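Local structure of DNA helicase RecQ (Deinococcus radiodurans, 4Q48) at residues A[15-18]-A[22-25]; A[44-47]-A[51-54]; A[217-222]-A[342-347]; A[338-343]-A[374-379]. The protein probably couples ATP hydrolysis to the unwinding of duplex DNA, translocating 3'-5', with the helicase, zinc-binding and RQC domains of its catalytic core present here. All coordinates share one frame; numbering follows the deposited sequence.

Interaction 1. Residues A[15-18]-A[22-25]; sequences LLQT and YPAF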
loop_
_atom_site.group_PDB
_atom_site.type_symbol
_atom_site.label_atom_id
_atom_site.label_comp_id
_atom_site.label_asym_id
_atom_site.label_seq_id
_atom_site.Cartn_x
_atom_site.Cartn_y
_atom_site.Cartn_z
ATOM N N LEU A 15 -29.266 6.008 7.054
ATOM C CA LEU A 15 -28.431 7.123 6.628
ATOM C C LEU A 15 -27.614 6.727 5.405
ATOM O O LEU A 15 -27.385 7.543 4.514
ATOM C CB LEU A 15 -27.515 7.597 7.762
ATOM C CG LEU A 15 -28.155 8.498 8.829
ATOM C CD1 LEU A 15 -27.217 8.692 10.000
ATOM C CD2 LEU A 15 -28.561 9.841 8.271
ATOM N N LEU A 16 -27.193 5.464 5.375
ATOM C CA LEU A 16 -26.412 4.931 4.267
ATOM C C LEU A 16 -27.056 5.277 2.933
ATOM O O LEU A 16 -26.389 5.819 2.050
ATOM C CB LEU A 16 -26.237 3.417 4.410
ATOM C CG LEU A 16 -25.277 2.747 3.422
ATOM C CD1 LEU A 16 -23.903 3.363 3.555
ATOM C CD2 LEU A 16 -25.200 1.243 3.682
ATOM N N GLN A 17 -28.337 4.978 2.755
ATOM C CA GLN A 17 -28.905 5.234 1.441
ATOM C C GLN A 17 -29.747 6.524 1.364
ATOM O O GLN A 17 -30.043 6.998 0.263
ATOM C CB GLN A 17 -29.713 4.042 0.934
ATOM C CG GLN A 17 -29.809 4.099 -0.597
ATOM C CD GLN A 17 -30.150 2.789 -1.264
ATOM O OE1 GLN A 17 -30.632 1.850 -0.633
ATOM N NE2 GLN A 17 -29.876 2.712 -2.560
ATOM N N THR A 18 -30.088 7.137 2.492
ATOM C CA THR A 18 -30.702 8.466 2.408
ATOM C C THR A 18 -29.645 9.529 2.090
ATOM O O THR A 18 -29.977 10.695 1.845
ATOM C CB THR A 18 -31.457 8.868 3.715
ATOM O OG1 THR A 18 -32.329 9.973 3.447
ATOM C CG2 THR A 18 -30.493 9.288 4.807
ATOM N N TYR A 22 -26.140 3.768 -1.427
ATOM C CA TYR A 22 -25.831 2.335 -1.485
ATOM C C TYR A 22 -26.818 1.632 -0.547
ATOM O O TYR A 22 -27.086 2.141 0.540
ATOM C CB TYR A 22 -24.394 1.979 -1.036
ATOM C CG TYR A 22 -23.216 2.723 -1.643
ATOM C CD1 TYR A 22 -23.291 3.314 -2.906
ATOM C CD2 TYR A 22 -22.000 2.796 -0.946
ATOM C CE1 TYR A 22 -22.180 3.986 -3.451
ATOM C CE2 TYR A 22 -20.897 3.455 -1.475
ATOM C CZ TYR A 22 -20.988 4.053 -2.726
ATOM O OH TYR A 22 -19.881 4.709 -3.233
ATOM N N PRO A 23 -27.376 0.476 -0.964
ATOM C CA PRO A 23 -28.453 -0.172 -0.193
ATOM C C PRO A 23 -27.937 -0.994 0.975
ATOM O O PRO A 23 -28.730 -1.345 1.845
ATOM C CB PRO A 23 -29.145 -1.076 -1.223
ATOM C CG PRO A 23 -28.711 -0.535 -2.566
ATOM C CD PRO A 23 -27.302 -0.061 -2.333
ATOM N N ALA A 24 -26.647 -1.320 0.964
ATOM C CA ALA A 24 -26.000 -1.994 2.091
ATOM C C ALA A 24 -24.470 -1.932 2.021
ATOM O O ALA A 24 -23.884 -1.701 0.961
ATOM C CB ALA A 24 -26.456 -3.445 2.169
ATOM N N PHE A 25 -23.826 -2.148 3.160
ATOM C CA PHE A 25 -22.379 -2.026 3.254
ATOM C C PHE A 25 -21.670 -2.986 2.320
ATOM O O PHE A 25 -22.264 -3.957 1.855
ATOM C CB PHE A 25 -21.924 -2.224 4.703
ATOM C CG PHE A 25 -22.428 -1.157 5.635
ATOM C CD1 PHE A 25 -22.105 0.174 5.406
ATOM C CD2 PHE A 25 -23.238 -1.473 6.719
ATOM C CE1 PHE A 25 -22.562 1.164 6.238
ATOM C CE2 PHE A 25 -23.701 -0.479 7.562
ATOM C CZ PHE A 25 -23.362 0.845 7.318
#
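L16 and Q17, on the last turns of helix 10-20, grip the chain that leaves it at Y22-F25, a worked example of an exit loop folding back against its own helix. L16 has the largest share of the buried surface. Its CG sits 3.5 Å from Y22 O, while both methyls reach on to F25. CD2 lies over one face of the F25 ring, 3.9 Å from the ring centroid and 21° off the normal, a CH-pi contact displaced toward the CD1-CE1 side of the rim; L16 CD1 approaches F25 CE1 at 3.7 Å. The leucine gets there because CG is set anti to the backbone nitrogen (chi1 -172°), which sends the branch out toward the exit loop. Y22 contributes its backbone rather than its ring: Q17 CB meets Y22 O at 3.3 Å, whereas the Y22 side chain starts out away from 15-18 and its ring makes a cation-pi contact with R26. Beyond CG the Q17 chain is extended, laying its amide beside P23, with NE2 3.4 Å from P23 CG. That amide also gives a weak hydrogen bond from NE2 to G21 O, but no hydrogen bond joins the two segments. F25 and L16 further pack on L58 and L54 of helix 50-62, respectively, so the apolar side of the turn is closed by the P-loop helix. Y22 and A24 belong to the ADP site seen for this protein, with R26 and Q29 just beyond. The sequence from L16 to Q29 matches RecQ motif 0, the nucleotide-recognition element at the front of the first helicase domain.

Interaction 2. Residues A[44-47]-A[51-54]; sequences VLMP and GKSL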
loop_
_atom_site.group_PDB
_atom_site.type_symbol
_atom_site.label_atom_id
_atom_site.label_comp_id
_atom_site.label_asym_id
_atom_site.label_seq_id
_atom_site.Cartn_x
_atom_site.Cartn_y
_atom_site.Cartn_z
ATOM N N VAL A 44 -8.200 0.789 9.825
ATOM C CA VAL A 44 -8.858 0.496 8.562
ATOM C C VAL A 44 -7.907 0.656 7.368
ATOM O O VAL A 44 -7.293 1.708 7.173
ATOM C CB VAL A 44 -10.109 1.376 8.376
ATOM C CG1 VAL A 44 -10.706 1.181 6.992
ATOM C CG2 VAL A 44 -11.136 1.046 9.443
ATOM N N LEU A 45 -7.757 -0.411 6.590
ATOM C CA LEU A 45 -6.850 -0.397 5.457
ATOM C C LEU A 45 -7.676 -0.690 4.216
ATOM O O LEU A 45 -8.298 -1.754 4.092
ATOM C CB LEU A 45 -5.730 -1.412 5.673
ATOM C CG LEU A 45 -5.129 -1.295 7.090
ATOM C CD1 LEU A 45 -5.517 -2.504 7.919
ATOM C CD2 LEU A 45 -3.627 -1.105 7.128
ATOM N N MET A 46 -7.796 0.324 3.361
ATOM C CA MET A 46 -8.623 0.206 2.161
ATOM C C MET A 46 -8.013 0.897 0.957
ATOM O O MET A 46 -7.261 1.852 1.099
ATOM C CB MET A 46 -10.015 0.789 2.421
ATOM C CG MET A 46 -10.903 -0.113 3.252
ATOM S SD MET A 46 -12.671 0.245 3.127
ATOM C CE MET A 46 -12.791 0.927 1.484
ATOM N N PRO A 47 -8.352 0.430 -0.244
ATOM C CA PRO A 47 -8.030 1.256 -1.412
ATOM C C PRO A 47 -8.723 2.632 -1.279
ATOM O O PRO A 47 -9.747 2.757 -0.569
ATOM C CB PRO A 47 -8.585 0.458 -2.596
ATOM C CG PRO A 47 -9.435 -0.642 -2.019
ATOM C CD PRO A 47 -9.100 -0.798 -0.568
ATOM N N GLY A 51 -15.833 4.981 -0.224
ATOM C CA GLY A 51 -16.228 3.882 0.633
ATOM C C GLY A 51 -15.344 3.935 1.875
ATOM O O GLY A 51 -15.818 3.757 3.000
ATOM N N LYS A 52 -14.061 4.235 1.677
ATOM C CA LYS A 52 -13.155 4.457 2.800
ATOM C C LYS A 52 -13.515 5.685 3.630
ATOM O O LYS A 52 -13.216 5.732 4.814
ATOM C CB LYS A 52 -11.713 4.592 2.318
ATOM C CG LYS A 52 -10.696 4.212 3.381
ATOM C CD LYS A 52 -9.282 4.425 2.919
ATOM C CE LYS A 52 -8.966 5.903 2.838
ATOM N NZ LYS A 52 -7.514 6.153 2.981
ATOM N N SER A 53 -14.096 6.705 3.011
ATOM C CA SER A 53 -14.477 7.901 3.752
ATOM C C SER A 53 -15.712 7.611 4.594
ATOM O O SER A 53 -15.876 8.155 5.677
ATOM C CB SER A 53 -14.732 9.063 2.810
ATOM O OG SER A 53 -13.533 9.401 2.152
ATOM N N LEU A 54 -16.573 6.744 4.069
ATOM C CA LEU A 54 -17.793 6.286 4.726
ATOM C C LEU A 54 -17.549 5.810 6.161
ATOM O O LEU A 54 -18.414 5.896 7.028
ATOM C CB LEU A 54 -18.373 5.136 3.911
ATOM C CG LEU A 54 -19.667 4.432 4.282
ATOM C CD1 LEU A 54 -20.847 5.361 4.092
ATOM C CD2 LEU A 54 -19.820 3.203 3.423
#
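M46 and K52 lie flank to flank, the methionine leaving the end of strand 42-45 and the lysine the first turn of helix 50-62. Two patches form the first shell. At one, M46 CB touches the middle of the lysine chain, 3.6 Å from K52 CG and 3.7 Å from K52 CD. At the other, the M46 chain bends at its thioether, bringing CE to 3.5 Å from K52 N and 4.0 Å from G51 C, so that the methyl rests against the helix backbone. K52 CD also passes 3.9 Å from P47 O. The lysine starts extended, CG anti to the backbone nitrogen (chi1 -155°), and bends only at chi3 (72°), which carries NZ past the methionine to D145. There NZ forms a salt bridge with this aspartate of the DEAH-type Walker B motif. One shell further out, M46 is held by backbone hydrogen bonding with T180 of the adjoining strand and packs on S205 and Q29. The two segments contain the start and the end of the Walker A P-loop; G51, K52 and S53, with G49 between the segments, bind ADP in a structure of this protein, but no nucleotide is bound here. No hydrogen bond crosses: the contact is van der Waals packing of aliphatic and thioether groups, partly against backbone atoms, and the aliphatic part of K52 lies on M46 while its amine, in this nucleotide-free state, pairs with D145.

Interaction 3. Residues A[217-222]-A[342-347]; sequences GLKDSP and LSDVVN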
loop_
_atom_site.group_PDB
_atom_site.type_symbol
_atom_site.label_atom_id
_atom_site.label_comp_id
_atom_site.label_asym_id
_atom_site.label_seq_id
_atom_site.Cartn_x
_atom_site.Cartn_y
_atom_site.Cartn_z
ATOM N N GLY A 217 7.047 -9.612 -17.137
ATOM C CA GLY A 217 7.904 -10.456 -17.939
ATOM C C GLY A 217 9.193 -9.725 -18.264
ATOM O O GLY A 217 9.341 -8.526 -17.932
ATOM N N LEU A 218 10.097 -10.415 -18.971
ATOM C CA LEU A 218 11.450 -9.901 -19.200
ATOM C C LEU A 218 11.495 -8.904 -20.350
ATOM O O LEU A 218 10.953 -9.165 -21.397
ATOM C CB LEU A 218 12.400 -11.079 -19.480
ATOM C CG LEU A 218 13.808 -10.721 -19.977
ATOM C CD1 LEU A 218 14.471 -9.761 -19.038
ATOM C CD2 LEU A 218 14.684 -11.960 -20.196
ATOM N N LYS A 219 12.151 -7.763 -20.139
ATOM C CA LYS A 219 12.293 -6.726 -21.175
ATOM C C LYS A 219 13.123 -7.213 -22.348
ATOM O O LYS A 219 14.215 -7.729 -22.152
ATOM C CB LYS A 219 12.915 -5.467 -20.577
ATOM C CG LYS A 219 13.074 -4.318 -21.545
ATOM C CD LYS A 219 12.510 -3.037 -20.968
ATOM C CE LYS A 219 13.400 -2.424 -19.978
ATOM N NZ LYS A 219 12.737 -1.250 -19.349
ATOM N N ASP A 220 12.648 -7.014 -23.565
ATOM C CA ASP A 220 13.422 -7.424 -24.756
ATOM C C ASP A 220 12.950 -6.720 -26.048
ATOM O O ASP A 220 12.123 -7.262 -26.778
ATOM C CB ASP A 220 13.340 -8.945 -24.954
ATOM C CG ASP A 220 14.180 -9.409 -26.123
ATOM O OD1 ASP A 220 15.000 -8.588 -26.611
ATOM O OD2 ASP A 220 13.995 -10.564 -26.581
ATOM N N SER A 221 13.550 -5.575 -26.361
ATOM C CA SER A 221 12.968 -4.626 -27.312
ATOM C C SER A 221 11.612 -4.216 -26.764
ATOM O O SER A 221 10.581 -4.625 -27.284
ATOM C CB SER A 221 12.840 -5.192 -28.749
ATOM O OG SER A 221 14.099 -5.438 -29.384
ATOM N N PRO A 222 11.609 -3.429 -25.693
ATOM C CA PRO A 222 10.341 -3.157 -25.007
ATOM C C PRO A 222 9.297 -2.471 -25.920
ATOM O O PRO A 222 8.135 -2.863 -25.870
ATOM C CB PRO A 222 10.752 -2.238 -23.846
ATOM C CG PRO A 222 12.024 -1.628 -24.270
ATOM C CD PRO A 222 12.726 -2.663 -25.134
ATOM N N LEU A 342 17.355 -6.775 -16.525
ATOM C CA LEU A 342 18.729 -6.316 -16.699
ATOM C C LEU A 342 19.148 -5.025 -16.011
ATOM O O LEU A 342 19.441 -4.950 -14.814
ATOM C CB LEU A 342 18.956 -6.056 -18.211
ATOM C CG LEU A 342 19.238 -7.037 -19.344
ATOM C CD1 LEU A 342 18.036 -7.955 -19.632
ATOM C CD2 LEU A 342 19.606 -6.208 -20.561
ATOM N N SER A 343 19.143 -4.013 -16.877
ATOM C CA SER A 343 19.615 -2.674 -16.647
ATOM C C SER A 343 18.682 -1.840 -15.801
ATOM O O SER A 343 19.113 -0.843 -15.206
ATOM C CB SER A 343 19.822 -1.983 -17.998
ATOM O OG SER A 343 18.577 -1.751 -18.642
ATOM N N ASP A 344 17.408 -2.218 -15.764
ATOM C CA ASP A 344 16.471 -1.452 -14.959
ATOM C C ASP A 344 16.821 -1.566 -13.489
ATOM O O ASP A 344 16.861 -0.545 -12.797
ATOM C CB ASP A 344 15.023 -1.912 -15.166
ATOM C CG ASP A 344 14.581 -1.868 -16.613
ATOM O OD1 ASP A 344 15.217 -1.177 -17.444
ATOM O OD2 ASP A 344 13.594 -2.561 -16.917
ATOM N N VAL A 345 17.130 -2.777 -13.023
ATOM C CA VAL A 345 17.434 -2.975 -11.609
ATOM C C VAL A 345 18.759 -2.339 -11.260
ATOM O O VAL A 345 18.895 -1.693 -10.215
ATOM C CB VAL A 345 17.472 -4.449 -11.209
ATOM C CG1 VAL A 345 17.808 -4.577 -9.701
ATOM C CG2 VAL A 345 16.144 -5.129 -11.545
ATOM N N VAL A 346 19.727 -2.508 -12.157
ATOM C CA VAL A 346 21.052 -1.908 -11.994
ATOM C C VAL A 346 20.970 -0.385 -11.926
ATOM O O VAL A 346 21.538 0.228 -11.030
ATOM C CB VAL A 346 22.001 -2.324 -13.144
ATOM C CG1 VAL A 346 23.302 -1.558 -13.058
ATOM C CG2 VAL A 346 22.263 -3.813 -13.098
ATOM N N ASN A 347 20.235 0.217 -12.853
ATOM C CA ASN A 347 20.123 1.667 -12.899
ATOM C C ASN A 347 19.520 2.174 -11.599
ATOM O O ASN A 347 19.982 3.173 -11.040
ATOM C CB ASN A 347 19.280 2.115 -14.109
ATOM C CG ASN A 347 19.496 3.592 -14.489
ATOM O OD1 ASN A 347 19.763 4.443 -13.637
ATOM N ND2 ASN A 347 19.357 3.896 -15.779
#
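Two kinks in one lysine and a single rotation in an aspartate close the K219-D344 pair. K219 sets out straight from the backbone, then turns at chi2 (130°) and again at chi3 (77°), carrying NZ across to helix 342-354. D344, in the first turn of that helix, holds its carboxylate beside its own backbone nitrogen (chi1 -56°), facing the lysine. In the resulting salt bridge one oxygen takes the main bond and the other a weak one: K219 NZ gives D344 OD2 a hydrogen bond of 2.9 Å from the syn side, tilted out of the carboxylate plane, and reaches D344 OD1 weakly at 3.1 Å. Both groups have further partners. The amine also donates to L311 O, and D344 OD2 accepts from G341 N. Alongside, L218 CD1 and L342 CD1 meet at 4.0 Å, their side chains crossing at about a right angle at the protein surface. The contact thus ties the end of edge strand 212-218 to the helix that follows its neighbour, strand 334-340. The ion pair is one part of a small network, in which both charges are probably spread over main-chain partners as well as each other.

Interaction 4. Residues A[338-343]-A[374-379]; sequences MVYGLS and TYCEAA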
loop_
_atom_site.group_PDB
_atom_site.type_symbol
_atom_site.label_atom_id
_atom_site.label_comp_id
_atom_site.label_asym_id
_atom_site.label_seq_id
_atom_site.Cartn_x
_atom_site.Cartn_y
_atom_site.Cartn_z
ATOM N N MET A 338 3.745 -5.610 -17.733
ATOM C CA MET A 338 5.018 -4.951 -17.411
ATOM C C MET A 338 6.239 -5.795 -17.797
ATOM O O MET A 338 6.322 -7.014 -17.554
ATOM C CB MET A 338 5.102 -4.585 -15.925
ATOM C CG MET A 338 6.506 -4.142 -15.461
ATOM S SD MET A 338 6.627 -3.524 -13.755
ATOM C CE MET A 338 6.438 -5.012 -12.798
ATOM N N VAL A 339 7.203 -5.109 -18.392
ATOM C CA VAL A 339 8.480 -5.716 -18.680
ATOM C C VAL A 339 9.560 -4.901 -17.999
ATOM O O VAL A 339 9.488 -3.680 -17.893
ATOM C CB VAL A 339 8.776 -5.810 -20.201
ATOM C CG1 VAL A 339 7.996 -6.963 -20.855
ATOM C CG2 VAL A 339 8.558 -4.452 -20.890
ATOM N N TYR A 340 10.559 -5.609 -17.514
ATOM C CA TYR A 340 11.676 -4.974 -16.878
ATOM C C TYR A 340 12.848 -5.893 -17.174
ATOM O O TYR A 340 12.665 -7.090 -17.454
ATOM C CB TYR A 340 11.427 -4.799 -15.371
ATOM C CG TYR A 340 11.681 -6.050 -14.562
ATOM C CD1 TYR A 340 10.814 -7.128 -14.614
ATOM C CD2 TYR A 340 12.798 -6.144 -13.736
ATOM C CE1 TYR A 340 11.071 -8.265 -13.877
ATOM C CE2 TYR A 340 13.052 -7.265 -13.000
ATOM C CZ TYR A 340 12.202 -8.315 -13.082
ATOM O OH TYR A 340 12.483 -9.424 -12.350
ATOM N N GLY A 341 14.049 -5.342 -17.136
ATOM C CA GLY A 341 15.223 -6.149 -17.358
ATOM C C GLY A 341 16.343 -5.930 -16.364
ATOM O O GLY A 341 16.236 -5.133 -15.415
ATOM N N LEU A 342 17.355 -6.775 -16.525
ATOM C CA LEU A 342 18.729 -6.316 -16.699
ATOM C C LEU A 342 19.148 -5.025 -16.011
ATOM O O LEU A 342 19.441 -4.950 -14.814
ATOM C CB LEU A 342 18.956 -6.056 -18.211
ATOM C CG LEU A 342 19.238 -7.037 -19.344
ATOM C CD1 LEU A 342 18.036 -7.955 -19.632
ATOM C CD2 LEU A 342 19.606 -6.208 -20.561
ATOM N N SER A 343 19.143 -4.013 -16.877
ATOM C CA SER A 343 19.615 -2.674 -16.647
ATOM C C SER A 343 18.682 -1.840 -15.801
ATOM O O SER A 343 19.113 -0.843 -15.206
ATOM C CB SER A 343 19.822 -1.983 -17.998
ATOM O OG SER A 343 18.577 -1.751 -18.642
ATOM N N THR A 374 10.667 -8.908 -5.361
ATOM C CA THR A 374 10.104 -10.164 -4.888
ATOM C C THR A 374 8.781 -10.452 -5.594
ATOM O O THR A 374 8.510 -11.596 -5.951
ATOM C CB THR A 374 9.954 -10.137 -3.388
ATOM O OG1 THR A 374 11.267 -10.091 -2.829
ATOM C CG2 THR A 374 9.259 -11.357 -2.881
ATOM N N TYR A 375 7.966 -9.417 -5.815
ATOM C CA TYR A 375 6.725 -9.570 -6.574
ATOM C C TYR A 375 7.034 -9.910 -8.029
ATOM O O TYR A 375 6.403 -10.796 -8.606
ATOM C CB TYR A 375 5.851 -8.317 -6.475
ATOM C CG TYR A 375 4.744 -8.238 -7.502
ATOM C CD1 TYR A 375 3.641 -9.078 -7.436
ATOM C CD2 TYR A 375 4.799 -7.315 -8.537
ATOM C CE1 TYR A 375 2.631 -9.013 -8.373
ATOM C CE2 TYR A 375 3.797 -7.242 -9.480
ATOM C CZ TYR A 375 2.707 -8.088 -9.384
ATOM O OH TYR A 375 1.693 -7.998 -10.313
ATOM N N CYS A 376 7.997 -9.220 -8.632
ATOM C CA CYS A 376 8.342 -9.509 -10.026
ATOM C C CYS A 376 8.763 -10.967 -10.220
ATOM O O CYS A 376 8.542 -11.550 -11.273
ATOM C CB CYS A 376 9.442 -8.560 -10.532
ATOM S SG CYS A 376 8.887 -6.814 -10.696
ATOM N N GLU A 377 9.391 -11.542 -9.211
ATOM C CA GLU A 377 9.986 -12.875 -9.335
ATOM C C GLU A 377 9.116 -14.031 -8.865
ATOM O O GLU A 377 9.618 -15.151 -8.694
ATOM C CB GLU A 377 11.322 -12.892 -8.580
ATOM C CG GLU A 377 12.473 -12.405 -9.423
ATOM C CD GLU A 377 13.573 -11.799 -8.595
ATOM O OE1 GLU A 377 13.613 -12.082 -7.377
ATOM O OE2 GLU A 377 14.378 -11.015 -9.156
ATOM N N ALA A 378 7.836 -13.767 -8.626
ATOM C CA ALA A 378 6.972 -14.767 -7.997
ATOM C C ALA A 378 6.996 -16.112 -8.706
ATOM O O ALA A 378 6.969 -16.207 -9.942
ATOM C CB ALA A 378 5.566 -14.264 -7.904
ATOM N N ALA A 379 7.096 -17.168 -7.911
ATOM C CA ALA A 379 7.155 -18.509 -8.473
ATOM C C ALA A 379 5.761 -19.100 -8.357
ATOM O O ALA A 379 5.399 -20.043 -9.028
ATOM C CB ALA A 379 8.169 -19.327 -7.753
#
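The seam between the sheet of the second helicase domain and the zinc-binding region is illustrated by Y340 and M338, which receive C376 at the close of helix 359-376. C376 SG stands over one face of the Y340 ring, 4.4 Å from its centroid and 20° off the normal, a cysteine sulfur-aromatic contact shifted toward the rim. The same residue also touches through its CB, 3.7 Å from Y340 CE1 and 3.6 Å from Y340 OH. For the ring to reach out this way, Y340 takes a chi1 of 80°, with CG lodged between its backbone nitrogen and carbonyl carbon. M338, two residues earlier on the same side of the strand, adds its terminal methyl: CE comes to 3.7 Å from C376 SG, so the sulfur is touched by both a methyl and a ring. At the exposed margin E377 passes the phenol, but OE2 stays 4.0 Å from Y340 OH, too far for a hydrogen bond. C376 is not a metal ligand; the zinc ion is held by C381, C398, C401 and C404, and the M338 and C401 side chains are about 12 Å apart. Here the end of helix 359-376 packs on the sheet of the second RecA-like domain, joining it to the zinc-binding region as in the RecQ core.

Along the chain, interaction 1 precedes interaction 2, and both precede interactions 3 and 4. The first two belong to the first helicase domain, their centres about 15 Å apart, and meet where L16 CD1 lies 3.7 Å from L54 CD1, joining motif 0 to the P-loop helix. Interactions 3 and 4, centres about 8 Å apart, overlap in sequence at L342 and S343, of which L342 makes contact only in interaction 3. They rest on neighbouring strands 212-218 and 334-340 of the second domain's sheet; K219 N to Y340 O, 2.8 Å, is a probable hydrogen bond. About 30 Å separates the centres of interactions 2 and 4. One pair frames the nucleotide site, the other the junction with the zinc-binding region.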